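Local coordinates for protein galactose-1-phosphate uridylyltransferase (Pyrobaculum aerophilum str. IM2, PDB 6K9Z) that probably transfers a uridylyl group between UDP-glucose and galactose 1-phosphate, as a zinc-containing member of the type 1 galactose-1-phosphate uridylyltransferases, at residues A[120-125]-A[251-256]; A[170-175]-A[262-267]; A[174-179]-A[191-196]; A[184-189]-A[207-212]. The protein carries 1 engineered substitution. All blocks are in the same frame, centred on the assembly; numbering follows the deposited sequence.

Interaction 1 (A[120-125]-A[251-256]); sequences AYFLFF and LHQAPL. With FE (Fe (III) ion), chain E.
Y121 and Q253 meet through the phenol: Y121 OH donates to Q253 O over 2.6 Å, with that carbonyl oxygen at the ring's edge, near its plane. Y121 CG stands anti to its backbone N (chi1 -155°); although CB starts away from 251-256, the long ring brings its hydroxyl back to it, a reach that suits tyrosine. The same ring rests its CD1 3.6 Å from P255 CA.

Q253 answers with its amide. Its NE2 donates to F122 O at 3.2 Å, and the amide plane stands nearly perpendicular to the F122 ring. A second acceptor for NE2 is Q110 OE1, while Q253 OE1 takes the N-H of L215, so both ends of this buried amide are satisfied. Two backbone bonds flank the pair, L251 N to F124 O at 3.1 Å and L256 N to A120 O at 3.0 Å. Between them, where strand 247-252 ends, water 3 bridges F122 O, F124 N and L251 O, while water 2 lies over the Y121 ring centre and joins F122 N to A254 O.

H252 starts its side chain away from 120-125; ND1 binds the iron and NE2 bonds to G288 O of the second subunit. The two segments run antiparallel where strands 121-128 and 247-252 adjoin, joining the two halves of the sheet; helix 96-114 covers F122 and L256, and helix 151-167 packs on Y121 and P255.

Interaction 2 (A[170-175]-A[262-267]); sequences CLHCRI and YYHLHF. With ZN (zinc ion), chain D; FE (Fe (III) ion), chain E.
Y262 meets the start of helix 171-178 through its backbone: Y262 O accepts from water 5, which in turn accepts from L171 N, and the same oxygen lies at the edge of the H172 ring. The tyrosine side chain itself turns away, toward Y164 of helix 151-167.

Y263 brings its ring to the tip of H172, with Y263 CD1 3.4 Å from H172 NE2 and the two planes at 87°. Its hydroxyl continues to E156, an iron ligand.

H264 is one of the zinc ligands. Its CG lies anti to the backbone N (chi1 -163°), and ND1 binds zinc at 2.3 Å, beside C170 SG and C173 SG; H211 completes the Cys2His2 site. C173 SG lies in the plane of the imidazole at its edge. H172 CB and H264 CB come within 3.3 Å, a close fit as the two side chains slide past each other in opposite directions. On the far side of the ring, H264 NE2 donates to P208 O.

H266 binds iron through NE2 at 2.2 Å. Its ND1 donates to H264 O over 2.8 Å, in the imidazole plane; this bond and the iron together fix the ring's rotation. H172 CE1 approaches H266 CE1 at 3.7 Å, so H172, Y263 and H266 cluster between the metals; H172 ND1 and NE2 bond to Y207 and S160.

C170 caps the helix, its sulfur accepting from C173 N at 3.4 Å. Zinc and this N-H would both stabilise the thiolate, so metal binding and helix start are probably coupled through one sulfur.

Interaction 3 (A[174-179]-A[191-196]); sequences RIVEKE and KAFVPF
F193 presents one ring face to E179, whose CG sits 3.5 Å from the ring centroid, close to the normal, in a CH-pi contact. This is helix-on-sheet packing on the antiparallel half-barrel of a HIT-clan fold: the segment axes of helix 174-178 and strand 191-193 cross at 83°, with a closest approach of 9.7 Å. The carboxylate of E179 lies stacked on the same ring, the two planes 16° apart. A bend at chi2 (-66°) carries CD out beyond the rim on that face, 3.5 Å from F193 CD1. I175 CG2 and V176 CG2 approach F193 obliquely, the former 4.0 Å from F193 CZ; branched side chains on one helix turn suit this broad aromatic surface. F196, farther along, stacks its ring on Y68 of the second subunit.

K191 ties the strand to the helix end. Its extended chain passes V176 CG1, and NZ donates both to V176 O, 2.8 Å away, and to E179 O, in that carbonyl's plane. Because E179 is the first residue to leave the helical backbone angles, the ammonium sits where the carbonyls of the last turn gather, and would probably interact favourably with the negative end of the helix dipole; E180 gives it a weak, long ion pair. An alanine in place of K191 would probably leave V176 O and E179 O without their charged donor and open a gap beside V176 CG1.

E179's own charge has R182 as a salt-bridge partner. Water 6 donates to E179 OE1 at 2.6 Å and accepts from F196 N.

Interaction 4 (A[184-189]-A[207-212]); sequences VFQNRN and YPKRHR. With ZN (zinc ion), chain D.
K209 and N189 form the close-fitting part of the contact, centred on a buried carbonyl. K209 N donates to N189 O at 2.9 Å, from above the carbonyl plane, and P208 CA comes within 3.3 Å of the same oxygen in a CA-H...O contact. Water 7 gives N189 O a further donor and accepts from R210 N, so the oxygen is gripped from several directions.

The outer side is held by the ends of long side chains. The K209 chain runs extended past R188 O, and its length suits it to reach N187. There NZ donates to N187 O at 2.7 Å, nearly along the C=O axis, and to OE1 of the exposed Q186 at 2.9 Å. An alanine in place of K209 would probably leave N187 O and Q186 OE1 without this donor and set the glutamine end free to turn. R210, also exposed, sends NH1 to N189 OD1 at 2.8 Å, the amide and guanidinium planes 16° apart. N189 ND2 turns instead to D225 of helix 220-240.

N187 OD1 accepts from N189 N, an Asx turn that shapes the bend after strand 183-186, while N187 ND2 bonds to D225 O and E228 OE1 of helix 220-240. The interface is thus chiefly polar: a backbone N-H and two cationic side-chain ends meet neutral oxygens, holding the turn to the chain that leads into zinc-binding H211 without a salt bridge between the segments.

All four contacts reach one antiparallel sheet; interaction 1 is centred about 9 Å from the chain centre, the others about 16 to 18 Å. Interactions 1 and 2 share the iron and its water 4, and H252 N meets H266 O at 2.9 Å where their strands adjoin. Interactions 2 and 4 together supply all four ligands of the zinc held by C170, C173, H211 and H264, and L265 N lies 2.8 Å from R212 O, a probable hydrogen bond. Interaction 3 continues the helix of interaction 2 and touches interaction 4, V176 CG2 packing on Y207 CG at 3.5 Å. None of the UDP-pocket residues belongs to these contacts; the side chain of L123 is about 9 Å from a bound UDP.

Interaction 1 (A[120-125]-A[251-256])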
# COMPACT_ATOMS: atom_id res chain seq x y z
N ALA A 120 0.99 -12.96 18.79
CA ALA A 120 1.45 -13.68 17.57
C ALA A 120 2.61 -12.97 16.89
O ALA A 120 3.44 -13.61 16.20
CB ALA A 120 0.30 -13.86 16.61
N TYR A 121 2.71 -11.65 17.02
CA TYR A 121 3.64 -10.85 16.20
C TYR A 121 4.06 -9.58 16.94
O TYR A 121 3.24 -8.92 17.58
CB TYR A 121 3.04 -10.55 14.81
CG TYR A 121 4.15 -10.30 13.83
CD1 TYR A 121 4.76 -11.36 13.19
CD2 TYR A 121 4.61 -9.00 13.60
CE1 TYR A 121 5.82 -11.14 12.32
CE2 TYR A 121 5.68 -8.78 12.74
CZ TYR A 121 6.30 -9.85 12.14
OH TYR A 121 7.35 -9.68 11.29
N PHE A 122 5.34 -9.24 16.78
CA PHE A 122 5.92 -7.98 17.28
C PHE A 122 6.29 -7.18 16.03
O PHE A 122 7.28 -7.53 15.36
CB PHE A 122 7.09 -8.29 18.21
CG PHE A 122 7.69 -7.07 18.88
CD1 PHE A 122 8.63 -6.29 18.21
CD2 PHE A 122 7.41 -6.80 20.21
CE1 PHE A 122 9.25 -5.23 18.86
CE2 PHE A 122 8.06 -5.76 20.87
CZ PHE A 122 9.01 -4.99 20.19
N LEU A 123 5.52 -6.12 15.73
CA LEU A 123 5.75 -5.29 14.54
C LEU A 123 6.37 -3.95 14.99
O LEU A 123 5.64 -3.12 15.59
CB LEU A 123 4.45 -5.02 13.78
CG LEU A 123 4.62 -4.15 12.53
CD1 LEU A 123 5.39 -4.90 11.44
CD2 LEU A 123 3.27 -3.71 11.99
N PHE A 124 7.64 -3.72 14.65
CA PHE A 124 8.35 -2.43 14.88
C PHE A 124 8.39 -1.66 13.57
O PHE A 124 8.82 -2.24 12.55
CB PHE A 124 9.76 -2.76 15.39
CG PHE A 124 10.65 -1.57 15.58
CD1 PHE A 124 10.31 -0.58 16.44
CD2 PHE A 124 11.91 -1.52 14.99
CE1 PHE A 124 11.10 0.53 16.60
CE2 PHE A 124 12.74 -0.42 15.19
CZ PHE A 124 12.32 0.62 16.00
N PHE A 125 7.97 -0.39 13.57
CA PHE A 125 7.99 0.42 12.34
C PHE A 125 8.23 1.88 12.70
O PHE A 125 8.10 2.25 13.86
CB PHE A 125 6.73 0.24 11.49
CG PHE A 125 5.45 0.70 12.11
CD1 PHE A 125 4.78 -0.12 13.00
CD2 PHE A 125 4.95 1.96 11.83
CE1 PHE A 125 3.57 0.29 13.55
CE2 PHE A 125 3.77 2.39 12.40
CZ PHE A 125 3.08 1.57 13.27
N LEU A 251 10.44 -3.54 10.31
CA LEU A 251 11.18 -4.77 10.66
C LEU A 251 10.34 -5.98 10.27
O LEU A 251 9.29 -6.19 10.87
CB LEU A 251 11.48 -4.79 12.15
CG LEU A 251 12.11 -6.09 12.68
CD1 LEU A 251 13.35 -6.42 11.85
CD2 LEU A 251 12.45 -5.96 14.16
N HIS A 252 10.81 -6.76 9.33
CA HIS A 252 10.21 -8.05 8.90
C HIS A 252 10.98 -9.12 9.68
O HIS A 252 12.16 -9.32 9.38
CB HIS A 252 10.35 -8.19 7.40
CG HIS A 252 9.37 -7.37 6.65
ND1 HIS A 252 9.31 -7.37 5.26
CD2 HIS A 252 8.35 -6.60 7.10
CE1 HIS A 252 8.30 -6.59 4.89
NE2 HIS A 252 7.69 -6.08 5.97
N GLN A 253 10.30 -9.76 10.63
CA GLN A 253 10.92 -10.87 11.40
C GLN A 253 9.92 -12.02 11.49
O GLN A 253 8.76 -11.90 11.11
CB GLN A 253 11.42 -10.36 12.74
CG GLN A 253 10.33 -9.92 13.69
CD GLN A 253 10.87 -9.59 15.06
OE1 GLN A 253 11.78 -10.25 15.55
NE2 GLN A 253 10.32 -8.58 15.71
N ALA A 254 10.37 -13.12 12.04
CA ALA A 254 9.48 -14.24 12.35
C ALA A 254 8.37 -13.82 13.31
O ALA A 254 8.50 -12.97 14.21
CB ALA A 254 10.25 -15.37 12.94
N PRO A 255 7.26 -14.57 13.25
CA PRO A 255 6.27 -14.48 14.31
C PRO A 255 6.89 -14.88 15.65
O PRO A 255 7.88 -15.64 15.67
CB PRO A 255 5.16 -15.43 13.92
CG PRO A 255 5.45 -15.73 12.45
CD PRO A 255 6.97 -15.66 12.29
N LEU A 256 6.24 -14.45 16.73
CA LEU A 256 6.61 -14.89 18.09
C LEU A 256 6.11 -16.31 18.27
O LEU A 256 5.07 -16.69 17.72
CB LEU A 256 6.00 -13.94 19.11
CG LEU A 256 6.36 -12.48 18.87
CD1 LEU A 256 5.90 -11.64 20.04
CD2 LEU A 256 7.85 -12.28 18.61
FE FE E . 10.48 -8.36 3.63
O HOH W 1 2.60 -16.37 16.19
O HOH W 2 7.35 -10.80 15.43
O HOH W 3 8.90 -6.17 13.57
O HOH W 4 11.32 -9.10 1.69

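Interaction 2 (A[170-175]-A[262-267])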
# COMPACT_ATOMS: atom_id res chain seq x y z
N CYS A 170 17.92 -21.37 3.13
CA CYS A 170 17.18 -20.10 3.33
C CYS A 170 17.41 -19.17 2.11
O CYS A 170 18.57 -18.81 1.81
CB CYS A 170 17.66 -19.42 4.61
SG CYS A 170 17.08 -17.71 4.80
N LEU A 171 16.29 -18.80 1.44
CA LEU A 171 16.36 -17.91 0.23
C LEU A 171 16.99 -16.57 0.60
O LEU A 171 17.81 -16.07 -0.17
CB LEU A 171 14.98 -17.66 -0.37
CG LEU A 171 14.99 -16.78 -1.63
CD1 LEU A 171 15.99 -17.26 -2.67
CD2 LEU A 171 13.60 -16.73 -2.21
N HIS A 172 16.66 -16.04 1.78
CA HIS A 172 17.22 -14.74 2.22
C HIS A 172 18.74 -14.86 2.34
O HIS A 172 19.45 -13.93 1.93
CB HIS A 172 16.62 -14.33 3.57
CG HIS A 172 15.14 -14.18 3.56
ND1 HIS A 172 14.52 -12.98 3.33
CD2 HIS A 172 14.15 -15.08 3.78
CE1 HIS A 172 13.22 -13.14 3.39
NE2 HIS A 172 12.97 -14.42 3.67
N CYS A 173 19.22 -15.98 2.87
CA CYS A 173 20.69 -16.20 3.03
C CYS A 173 21.33 -16.11 1.61
O CYS A 173 22.45 -15.50 1.43
CB CYS A 173 20.97 -17.55 3.69
SG CYS A 173 20.95 -17.47 5.52
N ARG A 174 20.69 -16.75 0.65
CA ARG A 174 21.21 -16.83 -0.76
C ARG A 174 21.26 -15.42 -1.34
O ARG A 174 22.24 -15.05 -1.96
CB ARG A 174 20.33 -17.80 -1.55
CG ARG A 174 20.32 -19.21 -0.99
CD ARG A 174 21.59 -19.99 -1.31
NE ARG A 174 22.03 -19.74 -2.69
CZ ARG A 174 21.37 -20.08 -3.82
NH1 ARG A 174 20.19 -20.68 -3.77
NH2 ARG A 174 21.91 -19.79 -5.01
N ILE A 175 20.21 -14.64 -1.15
CA ILE A 175 20.14 -13.24 -1.67
C ILE A 175 21.24 -12.38 -1.01
O ILE A 175 22.04 -11.70 -1.73
CB ILE A 175 18.73 -12.68 -1.50
CG1 ILE A 175 17.75 -13.35 -2.45
CG2 ILE A 175 18.77 -11.17 -1.69
CD1 ILE A 175 16.28 -13.01 -2.21
N TYR A 262 13.75 -20.90 8.04
CA TYR A 262 13.35 -20.62 6.63
C TYR A 262 13.11 -19.13 6.41
O TYR A 262 13.02 -18.68 5.23
CB TYR A 262 12.08 -21.37 6.22
CG TYR A 262 10.91 -21.18 7.15
CD1 TYR A 262 10.72 -22.04 8.23
CD2 TYR A 262 9.99 -20.15 6.95
CE1 TYR A 262 9.66 -21.88 9.09
CE2 TYR A 262 8.94 -19.97 7.83
CZ TYR A 262 8.77 -20.84 8.89
OH TYR A 262 7.74 -20.70 9.75
N TYR A 263 13.00 -18.39 7.51
CA TYR A 263 12.83 -16.92 7.43
C TYR A 263 13.96 -16.22 8.16
O TYR A 263 14.59 -16.77 9.05
CB TYR A 263 11.46 -16.51 7.94
CG TYR A 263 11.03 -15.11 7.53
CD1 TYR A 263 10.72 -14.82 6.22
CD2 TYR A 263 10.81 -14.11 8.47
CE1 TYR A 263 10.22 -13.58 5.83
CE2 TYR A 263 10.35 -12.84 8.09
CZ TYR A 263 10.05 -12.59 6.77
OH TYR A 263 9.54 -11.35 6.43
N HIS A 264 14.32 -15.07 7.58
CA HIS A 264 15.49 -14.24 7.98
C HIS A 264 15.01 -12.80 8.20
O HIS A 264 14.42 -12.23 7.27
CB HIS A 264 16.49 -14.34 6.82
CG HIS A 264 17.90 -13.93 7.10
ND1 HIS A 264 18.97 -14.64 6.60
CD2 HIS A 264 18.41 -12.86 7.73
CE1 HIS A 264 20.08 -14.05 6.95
NE2 HIS A 264 19.77 -12.96 7.64
N LEU A 265 15.41 -12.23 9.40
CA LEU A 265 14.81 -10.92 9.68
C LEU A 265 15.48 -9.88 8.80
O LEU A 265 16.68 -10.06 8.37
CB LEU A 265 14.94 -10.55 11.16
CG LEU A 265 16.34 -10.39 11.73
CD1 LEU A 265 17.00 -9.06 11.42
CD2 LEU A 265 16.28 -10.53 13.27
N HIS A 266 14.89 -8.77 8.54
CA HIS A 266 15.50 -7.67 7.74
C HIS A 266 14.70 -6.41 8.03
O HIS A 266 13.46 -6.53 8.28
CB HIS A 266 15.53 -8.02 6.24
CG HIS A 266 14.23 -8.57 5.72
ND1 HIS A 266 13.82 -9.89 5.95
CD2 HIS A 266 13.28 -8.01 4.95
CE1 HIS A 266 12.65 -10.09 5.35
NE2 HIS A 266 12.32 -9.00 4.69
N PHE A 267 15.36 -5.25 7.96
CA PHE A 267 14.69 -3.94 7.94
C PHE A 267 14.44 -3.55 6.48
O PHE A 267 15.36 -3.71 5.66
CB PHE A 267 15.50 -2.89 8.68
CG PHE A 267 15.57 -3.12 10.17
CD1 PHE A 267 16.50 -4.03 10.68
CD2 PHE A 267 14.72 -2.47 11.02
CE1 PHE A 267 16.60 -4.21 12.06
CE2 PHE A 267 14.86 -2.63 12.39
CZ PHE A 267 15.72 -3.56 12.91
ZN ZN D . 18.80 -16.93 6.18
FE FE E . 10.48 -8.36 3.63
O HOH W 5 13.67 -19.40 2.68
O HOH W 4 11.32 -9.10 1.69

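Interaction 3 (A[174-179]-A[191-196])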
# COMPACT_ATOMS: atom_id res chain seq x y z
N ARG A 174 20.69 -16.75 0.65
CA ARG A 174 21.21 -16.83 -0.76
C ARG A 174 21.26 -15.42 -1.34
O ARG A 174 22.24 -15.05 -1.96
CB ARG A 174 20.33 -17.80 -1.55
CG ARG A 174 20.32 -19.21 -0.99
CD ARG A 174 21.59 -19.99 -1.31
NE ARG A 174 22.03 -19.74 -2.69
CZ ARG A 174 21.37 -20.08 -3.82
NH1 ARG A 174 20.19 -20.68 -3.77
NH2 ARG A 174 21.91 -19.79 -5.01
N ILE A 175 20.21 -14.64 -1.15
CA ILE A 175 20.14 -13.24 -1.67
C ILE A 175 21.24 -12.38 -1.01
O ILE A 175 22.04 -11.70 -1.73
CB ILE A 175 18.73 -12.68 -1.50
CG1 ILE A 175 17.75 -13.35 -2.45
CG2 ILE A 175 18.77 -11.17 -1.69
CD1 ILE A 175 16.28 -13.01 -2.21
N VAL A 176 21.38 -12.49 0.32
CA VAL A 176 22.36 -11.65 1.06
C VAL A 176 23.77 -11.99 0.55
O VAL A 176 24.54 -11.05 0.35
CB VAL A 176 22.21 -11.87 2.58
CG1 VAL A 176 23.35 -11.23 3.35
CG2 VAL A 176 20.86 -11.38 3.08
N GLU A 177 24.07 -13.27 0.31
CA GLU A 177 25.43 -13.70 -0.11
C GLU A 177 25.73 -13.08 -1.48
O GLU A 177 26.90 -12.71 -1.68
CB GLU A 177 25.60 -15.22 -0.07
CG GLU A 177 26.88 -15.71 -0.75
CD GLU A 177 28.20 -15.25 -0.13
OE1 GLU A 177 28.18 -14.62 0.96
OE2 GLU A 177 29.27 -15.50 -0.73
N LYS A 178 24.76 -13.14 -2.41
CA LYS A 178 24.90 -12.66 -3.81
C LYS A 178 25.03 -11.13 -3.95
O LYS A 178 25.74 -10.70 -4.88
CB LYS A 178 23.74 -13.18 -4.67
CG LYS A 178 23.74 -14.68 -4.91
CD LYS A 178 22.88 -15.09 -6.09
CE LYS A 178 22.94 -16.57 -6.38
NZ LYS A 178 24.26 -16.98 -6.91
N GLU A 179 24.36 -10.35 -3.11
CA GLU A 179 24.32 -8.88 -3.33
C GLU A 179 25.73 -8.27 -3.35
O GLU A 179 26.47 -8.45 -2.38
CB GLU A 179 23.44 -8.22 -2.28
CG GLU A 179 21.96 -8.49 -2.50
CD GLU A 179 21.42 -7.86 -3.77
OE1 GLU A 179 20.54 -8.48 -4.40
OE2 GLU A 179 21.87 -6.77 -4.12
N LYS A 191 24.49 -6.29 5.89
CA LYS A 191 24.55 -5.82 4.51
C LYS A 191 23.28 -5.00 4.25
O LYS A 191 22.16 -5.49 4.54
CB LYS A 191 24.52 -7.00 3.54
CG LYS A 191 25.81 -7.67 3.28
CD LYS A 191 25.72 -8.33 1.85
CE LYS A 191 27.03 -8.86 1.39
NZ LYS A 191 26.90 -9.52 0.08
N ALA A 192 23.44 -3.82 3.68
CA ALA A 192 22.36 -2.95 3.20
C ALA A 192 22.45 -2.84 1.68
O ALA A 192 23.52 -2.50 1.18
CB ALA A 192 22.58 -1.60 3.84
N PHE A 193 21.39 -3.17 0.97
CA PHE A 193 21.40 -3.24 -0.51
C PHE A 193 20.04 -2.79 -1.01
O PHE A 193 19.03 -2.91 -0.29
CB PHE A 193 21.80 -4.64 -1.01
CG PHE A 193 20.88 -5.75 -0.55
CD1 PHE A 193 19.77 -6.08 -1.29
CD2 PHE A 193 21.12 -6.42 0.64
CE1 PHE A 193 18.92 -7.09 -0.87
CE2 PHE A 193 20.23 -7.40 1.07
CZ PHE A 193 19.16 -7.76 0.29
N VAL A 194 20.01 -2.30 -2.24
CA VAL A 194 18.73 -2.09 -2.95
C VAL A 194 18.32 -3.46 -3.49
O VAL A 194 19.08 -4.09 -4.24
CB VAL A 194 18.85 -1.04 -4.06
CG1 VAL A 194 17.54 -0.94 -4.79
CG2 VAL A 194 19.26 0.32 -3.48
N PRO A 195 17.17 -4.03 -3.11
CA PRO A 195 16.81 -5.32 -3.68
C PRO A 195 16.51 -5.24 -5.18
O PRO A 195 16.06 -4.19 -5.68
CB PRO A 195 15.52 -5.70 -2.95
CG PRO A 195 15.00 -4.42 -2.37
CD PRO A 195 16.20 -3.54 -2.12
N PHE A 196 16.75 -6.34 -5.89
CA PHE A 196 16.38 -6.49 -7.32
C PHE A 196 14.91 -6.12 -7.53
O PHE A 196 14.54 -5.48 -8.51
CB PHE A 196 16.64 -7.91 -7.82
CG PHE A 196 16.42 -8.06 -9.30
CD1 PHE A 196 17.38 -7.66 -10.20
CD2 PHE A 196 15.27 -8.66 -9.79
CE1 PHE A 196 17.19 -7.78 -11.56
CE2 PHE A 196 15.09 -8.81 -11.17
CZ PHE A 196 16.08 -8.41 -12.04
O HOH W 6 17.92 -8.37 -4.28

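Interaction 4 (A[184-189]-A[207-212])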
# COMPACT_ATOMS: atom_id res chain seq x y z
N VAL A 184 24.88 -1.02 -0.82
CA VAL A 184 25.18 0.41 -0.54
C VAL A 184 26.10 0.51 0.69
O VAL A 184 26.84 1.49 0.77
CB VAL A 184 23.92 1.25 -0.39
CG1 VAL A 184 23.12 1.23 -1.68
CG2 VAL A 184 23.12 0.83 0.82
N PHE A 185 26.06 -0.47 1.61
CA PHE A 185 26.88 -0.43 2.84
C PHE A 185 26.96 -1.83 3.42
O PHE A 185 26.00 -2.62 3.33
CB PHE A 185 26.32 0.58 3.84
CG PHE A 185 27.05 0.54 5.16
CD1 PHE A 185 28.31 1.11 5.27
CD2 PHE A 185 26.51 -0.07 6.29
CE1 PHE A 185 29.01 1.08 6.48
CE2 PHE A 185 27.24 -0.16 7.46
CZ PHE A 185 28.49 0.43 7.56
N GLN A 186 28.10 -2.15 4.05
CA GLN A 186 28.16 -3.37 4.85
C GLN A 186 29.16 -3.15 5.96
O GLN A 186 30.07 -2.30 5.84
CB GLN A 186 28.50 -4.58 3.99
CG GLN A 186 29.97 -4.59 3.54
CD GLN A 186 30.24 -5.78 2.66
OE1 GLN A 186 29.93 -6.90 3.03
NE2 GLN A 186 30.83 -5.53 1.49
N ASN A 187 28.93 -3.88 7.03
CA ASN A 187 29.88 -3.96 8.17
C ASN A 187 30.10 -5.45 8.48
O ASN A 187 29.78 -6.33 7.65
CB ASN A 187 29.56 -3.01 9.33
CG ASN A 187 28.21 -3.25 9.96
OD1 ASN A 187 27.68 -4.35 9.89
ND2 ASN A 187 27.66 -2.22 10.59
N ARG A 188 30.69 -5.74 9.63
CA ARG A 188 31.00 -7.16 9.90
C ARG A 188 29.71 -7.95 10.04
O ARG A 188 29.84 -9.16 9.85
CB ARG A 188 31.82 -7.31 11.19
CG ARG A 188 33.22 -6.76 11.02
CD ARG A 188 33.99 -6.77 12.29
NE ARG A 188 35.36 -6.39 12.01
CZ ARG A 188 36.37 -6.60 12.83
NH1 ARG A 188 36.12 -7.13 14.01
NH2 ARG A 188 37.62 -6.30 12.49
N ASN A 189 28.58 -7.33 10.39
CA ASN A 189 27.39 -8.14 10.78
C ASN A 189 26.18 -7.87 9.87
O ASN A 189 25.19 -8.64 10.01
CB ASN A 189 27.04 -7.98 12.25
CG ASN A 189 27.97 -8.80 13.13
OD1 ASN A 189 28.00 -10.01 12.96
ND2 ASN A 189 28.73 -8.20 14.04
N TYR A 207 20.01 -6.53 6.13
CA TYR A 207 19.97 -7.94 6.59
C TYR A 207 21.18 -8.28 7.42
O TYR A 207 22.29 -7.81 7.14
CB TYR A 207 20.00 -8.93 5.44
CG TYR A 207 18.68 -9.25 4.79
CD1 TYR A 207 18.15 -8.46 3.77
CD2 TYR A 207 18.02 -10.42 5.10
CE1 TYR A 207 16.97 -8.81 3.13
CE2 TYR A 207 16.85 -10.78 4.48
CZ TYR A 207 16.33 -9.99 3.48
OH TYR A 207 15.16 -10.40 2.89
N PRO A 208 21.00 -9.13 8.44
CA PRO A 208 22.17 -9.66 9.15
C PRO A 208 22.84 -10.72 8.26
O PRO A 208 22.17 -11.48 7.52
CB PRO A 208 21.54 -10.25 10.42
CG PRO A 208 20.17 -10.74 9.96
CD PRO A 208 19.75 -9.75 8.87
N LYS A 209 24.17 -10.75 8.33
CA LYS A 209 24.97 -11.70 7.53
C LYS A 209 24.78 -13.11 8.11
O LYS A 209 24.88 -14.05 7.35
CB LYS A 209 26.43 -11.26 7.53
CG LYS A 209 26.69 -10.08 6.61
CD LYS A 209 28.09 -9.48 6.77
CE LYS A 209 28.43 -8.53 5.64
NZ LYS A 209 29.87 -8.18 5.63
N ARG A 210 24.63 -13.22 9.43
CA ARG A 210 24.27 -14.49 10.08
C ARG A 210 22.77 -14.67 9.98
O ARG A 210 22.06 -13.67 10.06
CB ARG A 210 24.81 -14.55 11.52
CG ARG A 210 26.28 -14.94 11.56
CD ARG A 210 26.73 -15.10 13.00
NE ARG A 210 26.95 -13.73 13.45
CZ ARG A 210 27.56 -13.37 14.58
NH1 ARG A 210 27.71 -12.08 14.84
NH2 ARG A 210 27.99 -14.29 15.43
N HIS A 211 22.32 -15.90 9.75
CA HIS A 211 20.86 -16.20 9.73
C HIS A 211 20.32 -15.92 11.13
O HIS A 211 20.67 -16.66 12.09
CB HIS A 211 20.56 -17.63 9.29
CG HIS A 211 19.09 -17.91 9.22
ND1 HIS A 211 18.34 -17.74 8.04
CD2 HIS A 211 18.23 -18.32 10.19
CE1 HIS A 211 17.08 -18.11 8.31
NE2 HIS A 211 16.99 -18.45 9.62
N ARG A 212 19.50 -14.88 11.25
CA ARG A 212 18.73 -14.58 12.47
C ARG A 212 17.29 -14.35 12.02
O ARG A 212 17.13 -13.70 10.96
CB ARG A 212 19.24 -13.30 13.09
CG ARG A 212 20.74 -13.30 13.40
CD ARG A 212 21.09 -14.23 14.48
NE ARG A 212 22.46 -13.98 14.97
CZ ARG A 212 23.13 -14.84 15.71
NH1 ARG A 212 22.59 -16.02 15.99
NH2 ARG A 212 24.34 -14.57 16.15
ZN ZN D . 18.80 -16.93 6.18
O HOH W 7 24.87 -11.08 11.56